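Local structure of chorismate synthase (Aquifex aeolicus, 1Q1L) at residues A[44-48]-A[60-64]; A[47-51]-A[139-143]; A[145-149]-A[365-369]; A[165-170]-A[354-360]; A[225-229]-A[323-328]. The protein is a chorismate synthase that probably uses reduced FMN to eliminate phosphate from 5-enolpyruvylshikimate-3-phosphate, giving the common precursor of the aromatic amino acids. All blocks are in the same frame, centred on the assembly; numbering follows the deposited sequence.

Contact 1: A[44-48]-A[60-64]; sequences LRRRQ and EKDTA
With CG anti to its carbonyl carbon (chi1 -73°) and the chain extended beyond, Gln48 stretches its amide from the last turn of helix 37-48 across to the backbone of residues 60-62. Gln48 OE1 takes a nearly straight bond (168°) from Asp62 N at 2.7 Å, although the N-H arrives from above the amide carbonyl plane rather than on a lone pair. On the other arm, Gln48 NE2 donates to a lone pair of Glu60 O at 2.9 Å. Glutamine suits the place because one amide can both accept and donate. A leucine here would probably leave Asp62 N and Glu60 O without their mates and set the loop free to shift. The carboxylate of Asp62 folds back beside that amide; its OD2 takes a bond from a water that also serves Leu44 O and Arg47 NE, while Arg47 NH2 makes a long salt bridge, 3.8 Å, to Asp62 OD2. Arg140 is the stronger partner of this carboxylate. Arg47 is predicted to bind NADP(+). Leu44 fills the apolar end, its CD1 lying 3.8 Å from Ala64 CB. Beyond this core, Leu44, Asp62 and Ala64 rest on Ile84 of strand 80-85, and Leu44 meets Val146 of helix 142-157.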
# COMPACT_ATOMS: atom_id res chain seq x y z
N LEU A 44 -17.62 22.38 4.04
CA LEU A 44 -18.74 21.57 4.51
C LEU A 44 -20.06 22.29 4.23
O LEU A 44 -21.06 21.66 3.91
CB LEU A 44 -18.60 21.28 6.01
CG LEU A 44 -17.41 20.38 6.37
CD1 LEU A 44 -17.35 20.18 7.88
CD2 LEU A 44 -17.56 19.04 5.66
N ARG A 45 -20.04 23.62 4.33
CA ARG A 45 -21.24 24.41 4.08
C ARG A 45 -21.65 24.39 2.60
O ARG A 45 -22.84 24.36 2.29
CB ARG A 45 -21.04 25.86 4.55
CG ARG A 45 -21.02 26.01 6.07
CD ARG A 45 -21.29 27.46 6.49
NE ARG A 45 -20.24 28.37 6.03
CZ ARG A 45 -19.06 28.53 6.63
NH1 ARG A 45 -18.77 27.83 7.72
NH2 ARG A 45 -18.18 29.38 6.13
N ARG A 46 -20.67 24.40 1.71
CA ARG A 46 -20.97 24.37 0.28
C ARG A 46 -21.62 23.05 -0.10
O ARG A 46 -22.54 23.02 -0.92
CB ARG A 46 -19.69 24.57 -0.54
CG ARG A 46 -19.04 25.94 -0.36
CD ARG A 46 -17.75 26.04 -1.17
NE ARG A 46 -18.00 25.89 -2.61
CZ ARG A 46 -17.30 25.09 -3.41
NH1 ARG A 46 -16.31 24.35 -2.92
NH2 ARG A 46 -17.59 25.04 -4.71
N ARG A 47 -21.16 21.95 0.49
CA ARG A 47 -21.73 20.64 0.19
C ARG A 47 -23.18 20.57 0.69
O ARG A 47 -24.06 20.04 0.01
CB ARG A 47 -20.93 19.52 0.84
CG ARG A 47 -21.35 18.12 0.38
CD ARG A 47 -20.77 17.02 1.26
NE ARG A 47 -21.44 16.98 2.55
CZ ARG A 47 -22.45 16.16 2.85
NH1 ARG A 47 -22.90 15.29 1.96
NH2 ARG A 47 -23.01 16.23 4.05
N GLN A 48 -23.42 21.08 1.89
CA GLN A 48 -24.76 21.07 2.47
C GLN A 48 -25.78 21.78 1.58
O GLN A 48 -26.87 21.27 1.36
CB GLN A 48 -24.77 21.71 3.85
CG GLN A 48 -24.13 20.87 4.93
CD GLN A 48 -24.34 21.45 6.32
OE1 GLN A 48 -23.91 22.56 6.62
NE2 GLN A 48 -25.03 20.70 7.17
N GLU A 60 -27.84 23.34 12.30
CA GLU A 60 -28.07 22.55 11.10
C GLU A 60 -26.80 22.50 10.25
O GLU A 60 -26.56 21.52 9.54
CB GLU A 60 -29.21 23.16 10.28
CG GLU A 60 -29.56 22.37 9.03
CD GLU A 60 -30.63 23.05 8.19
OE1 GLU A 60 -30.37 24.17 7.69
OE2 GLU A 60 -31.73 22.47 8.03
N LYS A 61 -25.99 23.55 10.33
CA LYS A 61 -24.76 23.63 9.55
C LYS A 61 -23.69 22.65 10.02
O LYS A 61 -23.39 22.56 11.21
CB LYS A 61 -24.21 25.06 9.59
CG LYS A 61 -25.17 26.10 9.04
CD LYS A 61 -24.50 27.45 8.83
CE LYS A 61 -25.49 28.47 8.30
NZ LYS A 61 -26.22 27.98 7.09
N ASP A 62 -23.11 21.93 9.07
CA ASP A 62 -22.05 20.98 9.37
C ASP A 62 -20.80 21.71 9.80
O ASP A 62 -20.41 22.72 9.19
CB ASP A 62 -21.72 20.11 8.15
CG ASP A 62 -22.59 18.88 8.05
OD1 ASP A 62 -22.71 18.15 9.05
OD2 ASP A 62 -23.15 18.64 6.96
N THR A 63 -20.17 21.22 10.85
CA THR A 63 -18.95 21.83 11.35
C THR A 63 -17.98 20.73 11.75
O THR A 63 -18.38 19.67 12.23
CB THR A 63 -19.22 22.72 12.58
OG1 THR A 63 -20.03 22.01 13.52
CG2 THR A 63 -19.92 24.00 12.16
N ALA A 64 -16.70 20.99 11.53
CA ALA A 64 -15.68 20.02 11.87
C ALA A 64 -14.85 20.55 13.03
O ALA A 64 -14.57 21.74 13.11
CB ALA A 64 -14.78 19.76 10.67
O HOH W 1 -21.59 18.88 4.60

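Contact 2: A[47-51]-A[139-143]; sequences RQRGY and ARETA
Arg47 lays its guanidinium against Ala143, whose CB stands over one face of the group, 3.4 Å from Arg47 NH2. The small methyl suits this tight spot, since it lets the flat group settle close to the helix backbone. The bend at chi3 (73°) turns the head that way and brings Arg47 NH1 to 3.0 Å from Thr142 OG1. That hydroxyl is itself held: Thr142 OG1 donates to Ala139 O at 2.6 Å, in the carbonyl plane, and Thr142 N donates to the same oxygen. Ala139 O thus has two donors, which fix the turn of chain leading into helix 142-157. On the other side, helix 37-48 gives way to a type I beta turn from Gln48 to Tyr51, so the contact joins the end of one helix to the approach of another, beside residues 136-138, predicted to bind FMN. Arg140 meets Arg47 at a guanidinium edge, NH2 to NH2 3.1 Å, with the two planes 55° apart. Both guanidinium groups gather round the carboxylate of Asp62, which probably balances their charge. Packing is looser towards the partly exposed Tyr51, where the hydroxyl alone reaches over, its OH 3.6 Å from Ala139 CB.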
# COMPACT_ATOMS: atom_id res chain seq x y z
N ARG A 47 -21.16 21.95 0.49
CA ARG A 47 -21.73 20.64 0.19
C ARG A 47 -23.18 20.57 0.69
O ARG A 47 -24.06 20.04 0.01
CB ARG A 47 -20.93 19.52 0.84
CG ARG A 47 -21.35 18.12 0.38
CD ARG A 47 -20.77 17.02 1.26
NE ARG A 47 -21.44 16.98 2.55
CZ ARG A 47 -22.45 16.16 2.85
NH1 ARG A 47 -22.90 15.29 1.96
NH2 ARG A 47 -23.01 16.23 4.05
N GLN A 48 -23.42 21.08 1.89
CA GLN A 48 -24.76 21.07 2.47
C GLN A 48 -25.78 21.78 1.58
O GLN A 48 -26.87 21.27 1.36
CB GLN A 48 -24.77 21.71 3.85
CG GLN A 48 -24.13 20.87 4.93
CD GLN A 48 -24.34 21.45 6.32
OE1 GLN A 48 -23.91 22.56 6.62
NE2 GLN A 48 -25.03 20.70 7.17
N ARG A 49 -25.41 22.96 1.09
CA ARG A 49 -26.30 23.74 0.24
C ARG A 49 -26.43 23.13 -1.16
O ARG A 49 -27.05 23.71 -2.04
CB ARG A 49 -25.79 25.18 0.12
CG ARG A 49 -25.61 25.89 1.45
CD ARG A 49 -25.50 27.41 1.28
NE ARG A 49 -24.20 27.94 1.71
CZ ARG A 49 -23.07 27.79 1.02
NH1 ARG A 49 -23.07 27.13 -0.13
NH2 ARG A 49 -21.94 28.31 1.48
N GLY A 50 -25.83 21.96 -1.34
CA GLY A 50 -25.87 21.30 -2.64
C GLY A 50 -27.04 20.35 -2.84
O GLY A 50 -27.24 19.86 -3.96
N TYR A 51 -27.79 20.07 -1.79
CA TYR A 51 -28.94 19.18 -1.90
C TYR A 51 -30.22 19.97 -2.15
O TYR A 51 -31.28 19.39 -2.40
CB TYR A 51 -29.10 18.33 -0.63
CG TYR A 51 -27.98 17.35 -0.40
CD1 TYR A 51 -26.83 17.73 0.31
CD2 TYR A 51 -28.05 16.05 -0.89
CE1 TYR A 51 -25.79 16.83 0.51
CE2 TYR A 51 -27.01 15.15 -0.69
CZ TYR A 51 -25.88 15.54 0.01
OH TYR A 51 -24.85 14.66 0.20
N ALA A 139 -24.51 9.10 1.20
CA ALA A 139 -23.69 10.23 0.78
C ALA A 139 -23.27 11.06 1.99
O ALA A 139 -22.60 12.08 1.84
CB ALA A 139 -24.46 11.09 -0.20
N ARG A 140 -23.68 10.62 3.17
CA ARG A 140 -23.32 11.31 4.41
C ARG A 140 -21.81 11.26 4.54
O ARG A 140 -21.18 12.20 5.01
CB ARG A 140 -23.96 10.59 5.60
CG ARG A 140 -24.52 11.49 6.69
CD ARG A 140 -23.48 12.36 7.38
NE ARG A 140 -23.54 13.74 6.91
CZ ARG A 140 -23.28 14.81 7.66
NH1 ARG A 140 -22.93 14.67 8.93
NH2 ARG A 140 -23.36 16.02 7.13
N GLU A 141 -21.23 10.14 4.11
CA GLU A 141 -19.79 9.92 4.17
C GLU A 141 -19.00 10.93 3.35
O GLU A 141 -17.85 11.23 3.68
CB GLU A 141 -19.45 8.49 3.71
CG GLU A 141 -18.04 8.00 4.04
CD GLU A 141 -16.98 8.47 3.04
OE1 GLU A 141 -17.19 8.30 1.82
OE2 GLU A 141 -15.93 8.99 3.49
N THR A 142 -19.60 11.45 2.28
CA THR A 142 -18.90 12.42 1.44
C THR A 142 -18.53 13.66 2.25
O THR A 142 -17.60 14.38 1.89
CB THR A 142 -19.72 12.84 0.18
OG1 THR A 142 -20.91 13.54 0.58
CG2 THR A 142 -20.11 11.62 -0.64
N ALA A 143 -19.26 13.91 3.33
CA ALA A 143 -18.95 15.08 4.17
C ALA A 143 -17.54 14.95 4.75
O ALA A 143 -16.82 15.94 4.89
CB ALA A 143 -19.97 15.19 5.29

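Contact 3: A[145-149]-A[365-369]; sequences RVAVG and AMLAI
Gly149 and Ala365 bring two helices together with their CA atoms 4.2 Å apart, the segment axes of 145-149 and 365-369 approaching to 8.3 Å and crossing at 44° in broadly the same direction. Glycine suits this point, because a CB here would run into that of Ala365. The methyl of Ala365 is correspondingly small and beds directly on the opposing backbone, with CB 3.7 Å from Val146 CA and close to Arg145 O. Further along, Ile369 lies over the bare glycine, its CG1 3.9 Å from Gly149 CA. Its CD1 continues to Val148 CG1 at 3.8 Å, the two branched chains crossing at about a right angle. Ala368, again small, turns its CB to Gly149 O.

At the other end of the contact Arg145 runs out extended, and selenomethionine Met366 curls back to meet it: bends at chi2 (-48°) and chi3 (-61°) bring Met366 SE to 3.6 Å from Arg145 CD and to the edge of the guanidinium. The flexible methionine chain, here with selenium in place of sulfur, can follow both the aliphatic stem and the edge of the head. Trp248 of a second subunit packs on both residues, so the helix pair also faces the assembly interface. Helices 142-157 and 356-379 belong to the helical layer of the beta-alpha-beta sandwich. Since the two segments meet through van der Waals contacts, closeness here depends on small residues and matched shapes, while the charge of Arg145 is met outside by Glu141 and its NH1 also bonds Ser262.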
# COMPACT_ATOMS: atom_id res chain seq x y z
N ARG A 145 -15.19 13.28 3.32
CA ARG A 145 -14.30 13.41 2.17
C ARG A 145 -14.04 14.87 1.88
O ARG A 145 -12.93 15.26 1.51
CB ARG A 145 -14.91 12.77 0.92
CG ARG A 145 -15.14 11.29 0.98
CD ARG A 145 -15.31 10.77 -0.45
NE ARG A 145 -15.97 9.48 -0.53
CZ ARG A 145 -16.05 8.77 -1.65
NH1 ARG A 145 -15.50 9.24 -2.77
NH2 ARG A 145 -16.68 7.60 -1.66
N VAL A 146 -15.08 15.69 2.04
CA VAL A 146 -14.95 17.12 1.79
C VAL A 146 -14.04 17.78 2.83
O VAL A 146 -13.29 18.70 2.52
CB VAL A 146 -16.35 17.80 1.77
CG1 VAL A 146 -16.21 19.32 1.77
CG2 VAL A 146 -17.11 17.36 0.53
N ALA A 147 -14.10 17.29 4.07
CA ALA A 147 -13.26 17.84 5.13
C ALA A 147 -11.78 17.55 4.85
O ALA A 147 -10.92 18.43 4.99
CB ALA A 147 -13.67 17.26 6.49
N VAL A 148 -11.48 16.31 4.47
CA VAL A 148 -10.10 15.94 4.14
C VAL A 148 -9.67 16.76 2.93
O VAL A 148 -8.54 17.27 2.87
CB VAL A 148 -9.98 14.43 3.81
CG1 VAL A 148 -8.62 14.13 3.18
CG2 VAL A 148 -10.16 13.60 5.09
N GLY A 149 -10.58 16.90 1.97
CA GLY A 149 -10.28 17.67 0.77
C GLY A 149 -10.05 19.14 1.05
O GLY A 149 -9.25 19.79 0.38
N ALA A 365 -13.30 18.22 -3.86
CA ALA A 365 -12.56 17.62 -2.75
C ALA A 365 -11.71 16.45 -3.22
O ALA A 365 -10.54 16.33 -2.85
CB ALA A 365 -13.54 17.17 -1.67
N MSE A 366 -12.29 15.57 -4.03
CA MSE A 366 -11.56 14.40 -4.53
C MSE A 366 -10.39 14.79 -5.42
O MSE A 366 -9.30 14.22 -5.32
CB MSE A 366 -12.52 13.47 -5.29
CG MSE A 366 -13.62 12.87 -4.42
SE MSE A 366 -12.95 12.10 -2.75
CE MSE A 366 -11.79 10.76 -3.49
N LEU A 367 -10.60 15.78 -6.28
CA LEU A 367 -9.54 16.26 -7.15
C LEU A 367 -8.41 16.89 -6.35
O LEU A 367 -7.25 16.74 -6.68
CB LEU A 367 -10.09 17.27 -8.16
CG LEU A 367 -9.00 17.81 -9.11
CD1 LEU A 367 -8.38 16.63 -9.87
CD2 LEU A 367 -9.61 18.83 -10.08
N ALA A 368 -8.76 17.62 -5.29
CA ALA A 368 -7.75 18.27 -4.46
C ALA A 368 -6.90 17.22 -3.73
O ALA A 368 -5.70 17.41 -3.53
CB ALA A 368 -8.42 19.20 -3.44
N ILE A 369 -7.52 16.12 -3.35
CA ILE A 369 -6.80 15.05 -2.65
C ILE A 369 -5.81 14.38 -3.60
O ILE A 369 -4.65 14.16 -3.25
CB ILE A 369 -7.79 14.01 -2.09
CG1 ILE A 369 -8.63 14.65 -0.98
CG2 ILE A 369 -7.02 12.79 -1.53
CD1 ILE A 369 -9.70 13.74 -0.41

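Contact 4: A[165-170]-A[354-360]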
# COMPACT_ATOMS: atom_id res chain seq x y z
N SER A 165 -15.41 24.14 -9.68
CA SER A 165 -16.32 23.34 -10.49
C SER A 165 -17.64 24.07 -10.73
O SER A 165 -17.85 25.18 -10.26
CB SER A 165 -16.62 22.02 -9.78
OG SER A 165 -17.34 22.24 -8.58
N PHE A 166 -18.52 23.42 -11.48
CA PHE A 166 -19.82 23.99 -11.79
C PHE A 166 -20.65 22.95 -12.51
O PHE A 166 -20.11 22.10 -13.22
CB PHE A 166 -19.67 25.26 -12.64
CG PHE A 166 -18.74 25.10 -13.80
CD1 PHE A 166 -19.15 24.47 -14.97
CD2 PHE A 166 -17.43 25.56 -13.71
CE1 PHE A 166 -18.26 24.29 -16.03
CE2 PHE A 166 -16.53 25.38 -14.76
CZ PHE A 166 -16.95 24.75 -15.92
N VAL A 167 -21.97 23.02 -12.33
CA VAL A 167 -22.88 22.08 -12.97
C VAL A 167 -23.12 22.47 -14.42
O VAL A 167 -23.25 23.65 -14.74
CB VAL A 167 -24.23 22.04 -12.22
CG1 VAL A 167 -25.19 21.08 -12.90
CG2 VAL A 167 -24.00 21.63 -10.77
N VAL A 168 -23.17 21.48 -15.31
CA VAL A 168 -23.39 21.75 -16.73
C VAL A 168 -24.70 21.16 -17.24
O VAL A 168 -25.13 21.47 -18.36
CB VAL A 168 -22.23 21.21 -17.59
CG1 VAL A 168 -20.93 21.87 -17.16
CG2 VAL A 168 -22.14 19.71 -17.45
N SER A 169 -25.34 20.33 -16.43
CA SER A 169 -26.61 19.72 -16.81
C SER A 169 -27.30 19.05 -15.63
O SER A 169 -26.65 18.46 -14.77
CB SER A 169 -26.40 18.69 -17.93
OG SER A 169 -25.69 17.56 -17.45
N ILE A 170 -28.62 19.18 -15.60
CA ILE A 170 -29.45 18.57 -14.56
C ILE A 170 -30.62 17.97 -15.32
O ILE A 170 -31.39 18.70 -15.96
CB ILE A 170 -30.01 19.61 -13.56
CG1 ILE A 170 -28.88 20.25 -12.77
CG2 ILE A 170 -30.99 18.93 -12.61
CD1 ILE A 170 -29.35 21.26 -11.74
N VAL A 354 -32.37 17.84 -5.49
CA VAL A 354 -31.37 17.55 -6.52
C VAL A 354 -30.00 17.49 -5.85
O VAL A 354 -29.64 18.39 -5.08
CB VAL A 354 -31.35 18.63 -7.61
CG1 VAL A 354 -30.41 18.23 -8.73
CG2 VAL A 354 -32.76 18.84 -8.14
N ALA A 355 -29.23 16.45 -6.15
CA ALA A 355 -27.92 16.29 -5.53
C ALA A 355 -26.69 16.62 -6.37
O ALA A 355 -25.58 16.64 -5.84
CB ALA A 355 -27.79 14.87 -4.98
N VAL A 356 -26.87 16.90 -7.66
CA VAL A 356 -25.71 17.19 -8.49
C VAL A 356 -24.86 18.36 -7.98
O VAL A 356 -23.64 18.34 -8.12
CB VAL A 356 -26.12 17.45 -9.98
CG1 VAL A 356 -26.74 18.82 -10.13
CG2 VAL A 356 -24.90 17.32 -10.88
N PRO A 357 -25.49 19.40 -7.39
CA PRO A 357 -24.69 20.52 -6.89
C PRO A 357 -23.74 20.08 -5.78
O PRO A 357 -22.57 20.45 -5.77
CB PRO A 357 -25.75 21.50 -6.37
CG PRO A 357 -26.94 21.19 -7.23
CD PRO A 357 -26.92 19.69 -7.24
N ALA A 358 -24.25 19.28 -4.85
CA ALA A 358 -23.43 18.78 -3.76
C ALA A 358 -22.34 17.90 -4.35
O ALA A 358 -21.17 18.00 -3.96
CB ALA A 358 -24.28 17.98 -2.78
N ALA A 359 -22.71 17.04 -5.28
CA ALA A 359 -21.76 16.13 -5.91
C ALA A 359 -20.56 16.90 -6.43
O ALA A 359 -19.41 16.53 -6.18
CB ALA A 359 -22.42 15.36 -7.05
N SER A 360 -20.82 17.98 -7.16
CA SER A 360 -19.75 18.79 -7.72
C SER A 360 -18.79 19.28 -6.63
O SER A 360 -17.59 19.36 -6.86
CB SER A 360 -20.32 19.99 -8.49
OG SER A 360 -20.96 20.90 -7.62
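Ser360 OG is gripped by two groups: it donates to Pro357 O one turn back, at a modelled 2.5 Å so short that the exact length is doubtful, and is bonded by Arg203 NH2. Its side chain meets Ser165, whose OG lies 3.7 Å from Ser360 CB and 3.4 Å from Ser360 O. The hydroxyl of Ser165 is bonded instead to Glu364, one turn further along the helix. Serines suit this end of the contact because they are small enough for strand and helix to come close, yet each buried hydroxyl keeps a polar partner.

Here the start of helix 356-379 lies on strand 162-170 of the five-stranded antiparallel sheet, their segment axes 8.0 Å apart and running at 144° to each other. A classic beta bulge at Val168 and Ser169, both facing Val230 on the next strand, interrupts the usual alternation, so that Val167 and Ile170 both point at the helix. Between them sits Val356. A chi1 of 76° puts Val356 CG1 in the crowded position between backbone N and carbonyl carbon, from where it reaches Ile170 CG1 at 3.7 Å and Val167 CG1 at 3.9 Å. The two valines meet tip to tip, whereas Ile170 passes aslant and offers its other branch, CG2, to Val354 CG1 at 4.0 Å. Pro357, lacking an N-H to satisfy, fits naturally in the first turn, and Val167 CG2 rests near its CA.

Contact 5: A[225-229]-A[323-328]; sequences ESLGG and MKPIPT
Ser226 OG donates to Ile326 O at 2.7 Å, the hydroxyl standing nearly along the C=O axis. Pro325 CB packs against the same Ser226 OG, so a short side chain with one polar atom fits between the carbonyl and the proline ring. Thr328 OG1, at the last residue modelled before a gap, lies 2.9 Å from Ser226 OG. An alanine in place of Ser226 would probably leave Ile326 O without this donor and the loop 325-328 freer to move. At the other end Gly229 and Met323 form an antiparallel hydrogen-bonded pair, with Gly229 N to Met323 O 2.9 Å and Met323 N to Gly229 O 2.8 Å.

Between these two ties Gly228 lies so close to residues 323-325, its CA 3.3 Å from Met323 O, that any CB would clash with that oxygen and with Pro325 N. Selenomethionine Met323, bent at chi3 (90°), brings its CE near Gly228 CA and to 3.9 Å from Leu227 O. The bridge at Gly229 and the bond from Ser226 together hold residues 324-328, predicted to bind FMN, against the loop 225-228. Further out, backbone bonds tie Gly228 to Gly171 and Lys324 to Ala265. From a second subunit, Ser283 bonds Glu225, and Phe281 packs on Glu225 and Leu227. The bridge is the terminal pair of neighbouring strands 229-236 and 317-323 of the antiparallel sheet, and the two loops run on from there, with Leu227 resting on helix 210-221 and Met323 touching Ala355 just ahead of helix 356-379.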
# COMPACT_ATOMS: atom_id res chain seq x y z
N GLU A 225 -40.41 11.98 -9.91
CA GLU A 225 -39.22 11.57 -10.64
C GLU A 225 -37.97 12.24 -10.08
O GLU A 225 -38.00 13.40 -9.68
CB GLU A 225 -39.37 11.92 -12.13
CG GLU A 225 -40.40 11.07 -12.85
CD GLU A 225 -39.87 9.68 -13.19
OE1 GLU A 225 -39.23 9.06 -12.32
OE2 GLU A 225 -40.12 9.22 -14.33
N SER A 226 -36.87 11.49 -10.05
CA SER A 226 -35.60 12.00 -9.55
C SER A 226 -34.71 12.38 -10.73
O SER A 226 -34.88 11.86 -11.83
CB SER A 226 -34.91 10.95 -8.67
OG SER A 226 -34.79 9.71 -9.34
N LEU A 227 -33.76 13.28 -10.49
CA LEU A 227 -32.87 13.75 -11.54
C LEU A 227 -31.39 13.50 -11.30
O LEU A 227 -30.92 13.46 -10.16
CB LEU A 227 -33.09 15.25 -11.76
CG LEU A 227 -33.86 15.74 -12.99
CD1 LEU A 227 -34.76 14.66 -13.56
CD2 LEU A 227 -34.66 16.97 -12.59
N GLY A 228 -30.66 13.32 -12.39
CA GLY A 228 -29.22 13.11 -12.32
C GLY A 228 -28.58 14.39 -12.82
O GLY A 228 -29.27 15.40 -12.96
N GLY A 229 -27.29 14.35 -13.09
CA GLY A 229 -26.63 15.55 -13.57
C GLY A 229 -25.18 15.36 -13.94
O GLY A 229 -24.58 14.31 -13.69
N MSE A 323 -23.46 11.96 -12.78
CA MSE A 323 -24.14 11.41 -11.62
C MSE A 323 -25.52 10.90 -12.01
O MSE A 323 -26.32 11.64 -12.58
CB MSE A 323 -24.30 12.49 -10.54
CG MSE A 323 -24.91 11.96 -9.26
SE MSE A 323 -25.49 13.37 -8.10
CE MSE A 323 -27.30 13.53 -8.80
N LYS A 324 -25.80 9.63 -11.72
CA LYS A 324 -27.09 9.05 -12.07
C LYS A 324 -28.17 9.58 -11.15
O LYS A 324 -27.88 10.12 -10.08
CB LYS A 324 -27.04 7.52 -11.96
CG LYS A 324 -27.08 6.99 -10.54
CD LYS A 324 -27.10 5.47 -10.53
CE LYS A 324 -27.61 4.91 -9.20
NZ LYS A 324 -26.76 5.27 -8.04
N PRO A 325 -29.45 9.45 -11.56
CA PRO A 325 -30.58 9.92 -10.75
C PRO A 325 -30.57 9.27 -9.38
O PRO A 325 -30.38 8.06 -9.25
CB PRO A 325 -31.79 9.51 -11.58
CG PRO A 325 -31.27 9.49 -12.97
CD PRO A 325 -29.93 8.84 -12.81
N ILE A 326 -30.79 10.08 -8.36
CA ILE A 326 -30.82 9.63 -6.98
C ILE A 326 -32.06 8.77 -6.70
O ILE A 326 -33.09 8.92 -7.36
CB ILE A 326 -30.74 10.86 -6.04
CG1 ILE A 326 -29.50 10.74 -5.15
CG2 ILE A 326 -32.03 11.03 -5.25
CD1 ILE A 326 -28.20 10.56 -5.93
N PRO A 327 -31.99 7.87 -5.70
CA PRO A 327 -33.10 6.99 -5.33
C PRO A 327 -34.17 6.69 -6.38
O PRO A 327 -33.92 6.74 -7.58
CB PRO A 327 -33.63 7.65 -4.07
CG PRO A 327 -32.29 8.03 -3.36
CD PRO A 327 -31.22 8.16 -4.47
N THR A 328 -35.37 6.36 -5.89
CA THR A 328 -36.51 6.03 -6.74
C THR A 328 -36.10 5.46 -8.10
O THR A 328 -36.80 4.63 -8.67
CB THR A 328 -37.42 7.26 -6.98
OG1 THR A 328 -36.74 8.21 -7.81
CG2 THR A 328 -37.79 7.91 -5.66

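Overall arrangement
Contacts 1 and 2 share Arg47 and Gln48 at the end of helix 37-48, centres about 8 Å apart, joined by the Asp62-Arg140 salt bridge. Helix 142-157 links contacts 2 and 3 (centres about 12 Å apart), and helix 356-379 contacts 3 and 4. Contact 4 touches contact 5, centres about 11 Å apart, through Met323. Along the chain, contacts 1 and 2 start together and close before contact 3 opens; contact 5 nests within the loop closed by contact 4, itself within that of contact 3. Together they join helices 37-48, 142-157 and 356-379 to the five-stranded sheet, close to residues predicted to bind NADP(+) and FMN; contacts 3 and 5 also reach a second subunit.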